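Long-range contact in cyclic nucleotide-binding protein (Brucella abortus biovar 1, PDB 5D1I), which is of unknown function but has a cyclic nucleotide-binding-like beta-barrel domain and may belong to a family of DNA-binding transcription factors: residues Leu23-Leu35 with Ile114-Glu126. Residues are numbered along the deposited sequence; the frame is centred on the assembly and turned at random.
Sequences LFESFTPEQLRLL and IRISRSIFRRILE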
ATOM      1  N   LEU A  23      -3.279   4.118  -1.018  1.00 13.73           N
ATOM      2  CA  LEU A  23      -4.272   5.150  -0.741  1.00 12.43           C
ATOM      3  C   LEU A  23      -3.672   6.557  -0.802  1.00 15.46           C
ATOM      4  O   LEU A  23      -4.384   7.524  -1.062  1.00 16.26           O
ATOM      5  CB  LEU A  23      -4.911   4.906   0.627  1.00 17.22           C
ATOM      6  CG  LEU A  23      -6.229   5.615   0.933  1.00 23.98           C
ATOM      7  CD1 LEU A  23      -7.251   5.323  -0.153  1.00 23.96           C
ATOM      8  CD2 LEU A  23      -6.751   5.178   2.297  1.00 21.79           C
ATOM      9  N   PHE A  24      -2.365   6.669  -0.571  1.00 10.57           N
ATOM     10  CA  PHE A  24      -1.704   7.975  -0.533  1.00 14.25           C
ATOM     11  C   PHE A  24      -0.951   8.252  -1.828  1.00 22.61           C
ATOM     12  O   PHE A  24      -0.224   9.243  -1.925  1.00 17.14           O
ATOM     13  CB  PHE A  24      -0.733   8.063   0.655  1.00 12.58           C
ATOM     14  CG  PHE A  24      -1.329   7.623   1.963  1.00 15.98           C
ATOM     15  CD1 PHE A  24      -2.665   7.853   2.245  1.00 13.65           C
ATOM     16  CD2 PHE A  24      -0.553   6.973   2.907  1.00 15.92           C
ATOM     17  CE1 PHE A  24      -3.218   7.441   3.443  1.00 15.92           C
ATOM     18  CE2 PHE A  24      -1.101   6.562   4.108  1.00 13.30           C
ATOM     19  CZ  PHE A  24      -2.433   6.798   4.375  1.00 15.87           C
ATOM     20  N   GLU A  25      -1.144   7.375  -2.814  1.00 16.18           N
ATOM     21  CA  GLU A  25      -0.440   7.429  -4.100  1.00 22.49           C
ATOM     22  C   GLU A  25      -0.403   8.803  -4.764  1.00 24.47           C
ATOM     23  O   GLU A  25       0.651   9.256  -5.206  1.00 24.07           O
ATOM     24  CB  GLU A  25      -1.070   6.439  -5.089  1.00 27.38           C
ATOM     25  CG  GLU A  25      -0.554   6.596  -6.522  1.00 25.03           C
ATOM     26  CD  GLU A  25      -1.506   6.039  -7.577  1.00 37.81           C
ATOM     27  OE1 GLU A  25      -2.618   5.581  -7.222  1.00 28.95           O
ATOM     28  OE2 GLU A  25      -1.138   6.070  -8.771  1.00 41.91           O
ATOM     29  N   SER A  26      -1.554   9.458  -4.846  1.00 14.67           N
ATOM     30  CA  SER A  26      -1.657  10.697  -5.609  1.00 22.95           C
ATOM     31  C   SER A  26      -1.380  11.949  -4.777  1.00 24.37           C
ATOM     32  O   SER A  26      -1.539  13.067  -5.267  1.00 24.57           O
ATOM     33  CB  SER A  26      -3.043  10.806  -6.243  1.00 27.25           C
ATOM     34  OG  SER A  26      -4.050  10.790  -5.249  1.00 37.84           O
ATOM     35  N   PHE A  27      -0.966  11.763  -3.528  1.00 21.38           N
ATOM     36  CA  PHE A  27      -0.695  12.893  -2.640  1.00 19.25           C
ATOM     37  C   PHE A  27       0.508  13.707  -3.111  1.00 17.99           C
ATOM     38  O   PHE A  27       1.518  13.153  -3.546  1.00 17.92           O
ATOM     39  CB  PHE A  27      -0.443  12.419  -1.203  1.00 15.51           C
ATOM     40  CG  PHE A  27      -1.691  12.080  -0.429  1.00 21.22           C
ATOM     41  CD1 PHE A  27      -2.873  11.756  -1.076  1.00 27.13           C
ATOM     42  CD2 PHE A  27      -1.676  12.093   0.959  1.00 18.03           C
ATOM     43  CE1 PHE A  27      -4.013  11.443  -0.353  1.00 19.37           C
ATOM     44  CE2 PHE A  27      -2.812  11.783   1.687  1.00 17.86           C
ATOM     45  CZ  PHE A  27      -3.981  11.458   1.029  1.00 18.62           C
ATOM     46  N   THR A  28       0.400  15.024  -3.010  1.00 19.40           N
ATOM     47  CA  THR A  28       1.538  15.902  -3.256  1.00 22.12           C
ATOM     48  C   THR A  28       2.552  15.735  -2.133  1.00 24.58           C
ATOM     49  O   THR A  28       2.205  15.236  -1.062  1.00 26.10           O
ATOM     50  CB  THR A  28       1.100  17.370  -3.336  1.00 29.51           C
ATOM     51  OG1 THR A  28       0.701  17.814  -2.033  1.00 27.35           O
ATOM     52  CG2 THR A  28      -0.059  17.522  -4.308  1.00 23.30           C
ATOM     53  N   PRO A  29       3.811  16.144  -2.366  1.00 26.52           N
ATOM     54  CA  PRO A  29       4.787  16.111  -1.270  1.00 22.45           C
ATOM     55  C   PRO A  29       4.317  16.908  -0.049  1.00 24.19           C
ATOM     56  O   PRO A  29       4.611  16.529   1.088  1.00 23.56           O
ATOM     57  CB  PRO A  29       6.034  16.743  -1.895  1.00 33.95           C
ATOM     58  CG  PRO A  29       5.902  16.458  -3.348  1.00 31.89           C
ATOM     59  CD  PRO A  29       4.432  16.547  -3.643  1.00 28.61           C
ATOM     60  N   GLU A  30       3.580  17.989  -0.287  1.00 27.09           N
ATOM     61  CA  GLU A  30       3.037  18.797   0.796  1.00 34.05           C
ATOM     62  C   GLU A  30       1.992  18.016   1.593  1.00 26.57           C
ATOM     63  O   GLU A  30       1.950  18.100   2.821  1.00 26.73           O
ATOM     64  CB  GLU A  30       2.431  20.094   0.252  1.00 38.03           C
ATOM     65  CG  GLU A  30       1.840  21.001   1.319  1.00 45.59           C
ATOM     66  CD  GLU A  30       1.371  22.333   0.766  1.00 55.46           C
ATOM     67  OE1 GLU A  30       2.212  23.244   0.613  1.00 55.32           O
ATOM     68  OE2 GLU A  30       0.162  22.473   0.488  1.00 59.74           O
ATOM     69  N   GLN A  31       1.155  17.255   0.894  1.00 21.36           N
ATOM     70  CA  GLN A  31       0.138  16.442   1.553  1.00 19.05           C
ATOM     71  C   GLN A  31       0.759  15.312   2.363  1.00 17.77           C
ATOM     72  O   GLN A  31       0.310  15.017   3.475  1.00 18.71           O
ATOM     73  CB  GLN A  31      -0.843  15.863   0.531  1.00 18.55           C
ATOM     74  CG  GLN A  31      -1.777  16.884  -0.087  1.00 35.62           C
ATOM     75  CD  GLN A  31      -2.840  16.238  -0.953  1.00 40.97           C
ATOM     76  OE1 GLN A  31      -2.540  15.662  -1.997  1.00 32.03           O
ATOM     77  NE2 GLN A  31      -4.092  16.325  -0.518  1.00 44.88           N
ATOM     78  N   LEU A  32       1.784  14.675   1.800  1.00 17.26           N
ATOM     79  CA  LEU A  32       2.487  13.595   2.487  1.00 19.31           C
ATOM     80  C   LEU A  32       3.143  14.105   3.765  1.00 16.64           C
ATOM     81  O   LEU A  32       3.181  13.406   4.779  1.00 15.84           O
ATOM     82  CB  LEU A  32       3.541  12.965   1.570  1.00 16.90           C
ATOM     83  CG  LEU A  32       3.008  12.135   0.401  1.00 15.45           C
ATOM     84  CD1 LEU A  32       4.154  11.679  -0.480  1.00 15.81           C
ATOM     85  CD2 LEU A  32       2.208  10.941   0.911  1.00 13.96           C
ATOM     86  N   ARG A  33       3.657  15.327   3.702  1.00 18.15           N
ATOM     87  CA  ARG A  33       4.270  15.981   4.851  1.00 18.98           C
ATOM     88  C   ARG A  33       3.248  16.205   5.965  1.00 21.31           C
ATOM     89  O   ARG A  33       3.510  15.895   7.129  1.00 19.70           O
ATOM     90  CB  ARG A  33       4.895  17.316   4.432  1.00 20.89           C
ATOM     91  CG  ARG A  33       5.782  17.950   5.491  1.00 30.85           C
ATOM     92  CD  ARG A  33       6.512  19.163   4.934  1.00 44.81           C
ATOM     93  NE  ARG A  33       6.965  18.941   3.562  1.00 61.40           N
ATOM     94  CZ  ARG A  33       8.097  18.326   3.230  1.00 66.05           C
ATOM     95  NH1 ARG A  33       8.418  18.174   1.952  1.00 65.31           N
ATOM     96  NH2 ARG A  33       8.908  17.863   4.172  1.00 64.53           N
ATOM     97  N   LEU A  34       2.094  16.757   5.600  1.00 21.14           N
ATOM     98  CA  LEU A  34       0.982  16.921   6.533  1.00 19.18           C
ATOM     99  C   LEU A  34       0.634  15.597   7.193  1.00 17.64           C
ATOM    100  O   LEU A  34       0.440  15.520   8.407  1.00 17.72           O
ATOM    101  CB  LEU A  34      -0.250  17.471   5.816  1.00 22.37           C
ATOM    102  CG  LEU A  34      -0.402  18.980   5.648  1.00 26.46           C
ATOM    103  CD1 LEU A  34      -1.780  19.293   5.083  1.00 24.02           C
ATOM    104  CD2 LEU A  34      -0.189  19.689   6.975  1.00 28.45           C
ATOM    105  N   LEU A  35       0.558  14.558   6.369  1.00 16.43           N
ATOM    106  CA  LEU A  35       0.258  13.216   6.838  1.00 15.08           C
ATOM    107  C   LEU A  35       1.312  12.720   7.817  1.00 17.93           C
ATOM    108  O   LEU A  35       0.988  12.140   8.853  1.00 16.67           O
ATOM    109  CB  LEU A  35       0.153  12.264   5.650  1.00 14.09           C
ATOM    110  CG  LEU A  35      -0.449  10.890   5.913  1.00 19.00           C
ATOM    111  CD1 LEU A  35      -1.915  11.022   6.297  1.00 16.05           C
ATOM    112  CD2 LEU A  35      -0.282  10.021   4.680  1.00 16.54           C
ATOM    113  N   ILE A 114       3.791   3.711  12.180  1.00 13.54           N
ATOM    114  CA  ILE A 114       3.142   4.997  12.006  1.00 17.25           C
ATOM    115  C   ILE A 114       1.635   4.778  12.036  1.00 17.02           C
ATOM    116  O   ILE A 114       1.114   3.994  11.246  1.00 14.01           O
ATOM    117  CB  ILE A 114       3.554   5.652  10.676  1.00 23.00           C
ATOM    118  CG1 ILE A 114       4.989   6.171  10.759  1.00 30.62           C
ATOM    119  CG2 ILE A 114       2.596   6.761  10.307  1.00 23.96           C
ATOM    120  CD1 ILE A 114       5.546   6.622   9.427  1.00 29.83           C
ATOM    121  N   ARG A 115       0.936   5.442  12.953  1.00 13.81           N
ATOM    122  CA  ARG A 115      -0.511   5.290  13.031  1.00 14.44           C
ATOM    123  C   ARG A 115      -1.233   6.451  12.363  1.00 15.85           C
ATOM    124  O   ARG A 115      -1.048   7.608  12.735  1.00 17.38           O
ATOM    125  CB  ARG A 115      -0.977   5.171  14.482  1.00 14.94           C
ATOM    126  CG  ARG A 115      -2.463   4.864  14.612  1.00 14.98           C
ATOM    127  CD  ARG A 115      -2.938   4.950  16.062  1.00 26.81           C
ATOM    128  NE  ARG A 115      -3.095   6.332  16.500  1.00 39.58           N
ATOM    129  CZ  ARG A 115      -4.246   6.998  16.471  1.00 48.59           C
ATOM    130  NH1 ARG A 115      -5.350   6.403  16.036  1.00 44.06           N
ATOM    131  NH2 ARG A 115      -4.297   8.257  16.883  1.00 56.80           N
ATOM    132  N   ILE A 116      -2.059   6.130  11.377  1.00 17.24           N
ATOM    133  CA  ILE A 116      -2.841   7.136  10.679  1.00 14.14           C
ATOM    134  C   ILE A 116      -4.296   6.996  11.072  1.00 15.95           C
ATOM    135  O   ILE A 116      -4.932   5.995  10.750  1.00 19.20           O
ATOM    136  CB  ILE A 116      -2.723   7.007   9.147  1.00 12.75           C
ATOM    137  CG1 ILE A 116      -1.260   6.952   8.714  1.00 15.76           C
ATOM    138  CG2 ILE A 116      -3.448   8.162   8.460  1.00 16.51           C
ATOM    139  CD1 ILE A 116      -0.531   8.248   8.907  1.00 23.85           C
ATOM    140  N   SER A 117      -4.824   7.987  11.779  1.00 13.00           N
ATOM    141  CA  SER A 117      -6.237   7.969  12.118  1.00 13.57           C
ATOM    142  C   SER A 117      -7.085   8.318  10.904  1.00 20.18           C
ATOM    143  O   SER A 117      -6.636   9.011   9.986  1.00 19.36           O
ATOM    144  CB  SER A 117      -6.535   8.942  13.258  1.00 15.74           C
ATOM    145  OG  SER A 117      -6.308  10.276  12.843  1.00 27.99           O
ATOM    146  N   ARG A 118      -8.317   7.831  10.903  1.00 13.60           N
ATOM    147  CA  ARG A 118      -9.269   8.201   9.873  1.00 19.93           C
ATOM    148  C   ARG A 118      -9.448   9.720   9.845  1.00 14.84           C
ATOM    149  O   ARG A 118      -9.473  10.332   8.774  1.00 18.25           O
ATOM    150  CB  ARG A 118     -10.604   7.494  10.117  1.00 27.55           C
ATOM    151  CG  ARG A 118     -11.606   7.633   8.996  1.00 33.77           C
ATOM    152  CD  ARG A 118     -12.519   6.420   8.940  1.00 27.44           C
ATOM    153  NE  ARG A 118     -13.032   6.049  10.254  1.00 26.51           N
ATOM    154  CZ  ARG A 118     -13.516   4.847  10.553  1.00 31.15           C
ATOM    155  NH1 ARG A 118     -13.543   3.890   9.633  1.00 24.02           N
ATOM    156  NH2 ARG A 118     -13.970   4.600  11.773  1.00 29.15           N
ATOM    157  N   SER A 119      -9.538  10.330  11.023  1.00 15.89           N
ATOM    158  CA  SER A 119      -9.772  11.771  11.122  1.00 21.90           C
ATOM    159  C   SER A 119      -8.653  12.605  10.487  1.00 24.73           C
ATOM    160  O   SER A 119      -8.924  13.610   9.829  1.00 17.86           O
ATOM    161  CB  SER A 119      -9.959  12.182  12.585  1.00 32.05           C
ATOM    162  OG  SER A 119      -8.738  12.107  13.297  1.00 46.23           O
ATOM    163  N   ILE A 120      -7.403  12.191  10.679  1.00 18.18           N
ATOM    164  CA  ILE A 120      -6.277  12.899  10.082  1.00 16.25           C
ATOM    165  C   ILE A 120      -6.350  12.803   8.569  1.00 15.66           C
ATOM    166  O   ILE A 120      -6.232  13.807   7.867  1.00 19.72           O
ATOM    167  CB  ILE A 120      -4.919  12.349  10.574  1.00 29.37           C
ATOM    168  CG1 ILE A 120      -4.607  12.885  11.969  1.00 34.34           C
ATOM    169  CG2 ILE A 120      -3.796  12.753   9.629  1.00 25.63           C
ATOM    170  CD1 ILE A 120      -4.392  14.384  12.006  1.00 35.92           C
ATOM    171  N   PHE A 121      -6.554  11.586   8.075  1.00 18.19           N
ATOM    172  CA  PHE A 121      -6.695  11.344   6.647  1.00 16.01           C
ATOM    173  C   PHE A 121      -7.786  12.223   6.049  1.00 15.06           C
ATOM    174  O   PHE A 121      -7.595  12.840   4.999  1.00 18.42           O
ATOM    175  CB  PHE A 121      -6.997   9.867   6.393  1.00 15.17           C
ATOM    176  CG  PHE A 121      -7.199   9.525   4.946  1.00 12.51           C
ATOM    177  CD1 PHE A 121      -6.136   9.551   4.060  1.00 17.12           C
ATOM    178  CD2 PHE A 121      -8.448   9.158   4.476  1.00 19.05           C
ATOM    179  CE1 PHE A 121      -6.316   9.230   2.723  1.00 17.64           C
ATOM    180  CE2 PHE A 121      -8.635   8.834   3.141  1.00 23.21           C
ATOM    181  CZ  PHE A 121      -7.564   8.871   2.265  1.00 17.29           C
ATOM    182  N   ARG A 122      -8.921  12.293   6.738  1.00 15.70           N
ATOM    183  CA  ARG A 122     -10.053  13.091   6.279  1.00 19.11           C
ATOM    184  C   ARG A 122      -9.718  14.581   6.198  1.00 22.70           C
ATOM    185  O   ARG A 122     -10.079  15.250   5.227  1.00 20.76           O
ATOM    186  CB  ARG A 122     -11.263  12.889   7.199  1.00 20.42           C
ATOM    187  CG  ARG A 122     -12.543  13.528   6.665  1.00 27.05           C
ATOM    188  CD  ARG A 122     -13.447  14.045   7.773  1.00 34.67           C
ATOM    189  NE  ARG A 122     -12.924  15.259   8.391  1.00 44.44           N
ATOM    190  CZ  ARG A 122     -12.612  15.375   9.680  1.00 46.97           C
ATOM    191  NH1 ARG A 122     -12.775  14.350  10.503  1.00 46.36           N
ATOM    192  NH2 ARG A 122     -12.141  16.523  10.147  1.00 39.06           N
ATOM    193  N   ARG A 123      -9.037  15.095   7.222  1.00 22.65           N
ATOM    194  CA  ARG A 123      -8.680  16.515   7.285  1.00 22.47           C
ATOM    195  C   ARG A 123      -7.799  16.929   6.112  1.00 25.94           C
ATOM    196  O   ARG A 123      -7.909  18.041   5.603  1.00 26.60           O
ATOM    197  CB  ARG A 123      -7.959  16.843   8.596  1.00 27.25           C
ATOM    198  CG  ARG A 123      -8.822  16.790   9.843  1.00 34.66           C
ATOM    199  CD  ARG A 123      -8.040  17.251  11.066  1.00 46.52           C
ATOM    200  NE  ARG A 123      -7.904  18.706  11.119  1.00 57.18           N
ATOM    201  CZ  ARG A 123      -7.037  19.350  11.894  1.00 54.59           C
ATOM    202  NH1 ARG A 123      -6.211  18.664  12.677  1.00 49.65           N
ATOM    203  NH2 ARG A 123      -6.988  20.677  11.880  1.00 45.06           N
ATOM    204  N   ILE A 124      -6.918  16.031   5.690  1.00 24.16           N
ATOM    205  CA  ILE A 124      -6.019  16.330   4.584  1.00 27.32           C
ATOM    206  C   ILE A 124      -6.795  16.472   3.278  1.00 32.33           C
ATOM    207  O   ILE A 124      -6.485  17.323   2.450  1.00 34.49           O
ATOM    208  CB  ILE A 124      -4.939  15.247   4.444  1.00 27.68           C
ATOM    209  CG1 ILE A 124      -4.112  15.180   5.729  1.00 26.53           C
ATOM    210  CG2 ILE A 124      -4.042  15.529   3.248  1.00 35.97           C
ATOM    211  CD1 ILE A 124      -2.846  14.405   5.594  1.00 31.44           C
ATOM    212  N   LEU A 125      -7.827  15.656   3.111  1.00 32.48           N
ATOM    213  CA  LEU A 125      -8.626  15.692   1.894  1.00 35.71           C
ATOM    214  C   LEU A 125      -9.646  16.831   1.910  1.00 46.89           C
ATOM    215  O   LEU A 125     -10.446  16.968   0.986  1.00 52.89           O
ATOM    216  CB  LEU A 125      -9.331  14.354   1.689  1.00 29.63           C
ATOM    217  CG  LEU A 125      -8.378  13.179   1.470  1.00 30.47           C
ATOM    218  CD1 LEU A 125      -9.148  11.918   1.153  1.00 39.33           C
ATOM    219  CD2 LEU A 125      -7.393  13.500   0.358  1.00 26.46           C
ATOM    220  N   GLU A 126      -9.610  17.644   2.961  1.00 48.18           N
ATOM    221  CA  GLU A 126     -10.489  18.805   3.068  1.00 51.60           C
ATOM    222  C   GLU A 126      -9.700  20.113   3.064  1.00 47.44           C
ATOM    223  O   GLU A 126      -8.623  20.203   2.472  1.00 48.77           O
ATOM    224  CB  GLU A 126     -11.342  18.717   4.336  1.00 57.47           C
ATOM    225  CG  GLU A 126     -12.384  17.609   4.314  1.00 65.14           C
ATOM    226  CD  GLU A 126     -13.277  17.627   5.542  1.00 72.27           C
ATOM    227  OE1 GLU A 126     -13.014  18.433   6.460  1.00 68.28           O
ATOM    228  OE2 GLU A 126     -14.245  16.837   5.588  1.00 77.38           O
TER
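Phe121 meets Phe24 and Phe27 with CD1 and CE1 of its ring, while Leu23 takes the CZ end and one face. Its CG stands anti to the backbone N (chi1 178°), which carries the ring off the helix toward residues 23-27, although the bond from CA to CB does not itself aim there. Followed outward from CB, the first ring atom to make a close contact is CD1, at 3.7 Å from Phe24 CE1. Next comes CE1, which reaches both Phe24 CE1 and Phe27 CZ at 3.6 Å. On the other side CE2 comes near Leu23 CD2. The far end, CZ, lies 3.8 Å from Leu23 CG, and Leu23 CD2 makes an off-centre CH-pi contact, 4.3 Å from the ring centroid. The ring planes of Phe24 and Phe121 are inclined at 45°; Phe121 CE1 sits at the edge of the Phe24 ring while Leu35 CD2 covers one face.

A second cluster joins helix segments 29-35 and 118-124, which run roughly antiparallel (153°). Ile124 CD1 lies against the backbone of Leu35, 3.5 Å from Leu35 N, and 3.6 Å from Leu35 CD1. That same Leu35 methyl also touches Ile116 CG2 on strand 111-117, so one leucine bridges strand and helix. Gln31 lays NE2 against Ile124 CG2, while its OE1 accepts from Thr28 N and its N donates to Thr28 OG1, a capping box.

These helices flank the barrel, as in other cyclic nucleotide-binding domains. Across the contact the chemistry is almost wholly apolar, and the side-chain carbonyl of Gln31 is engaged within its own helix cap; cohesion probably rests on hydrophobic burial and close fit rather than on directed polar bonds.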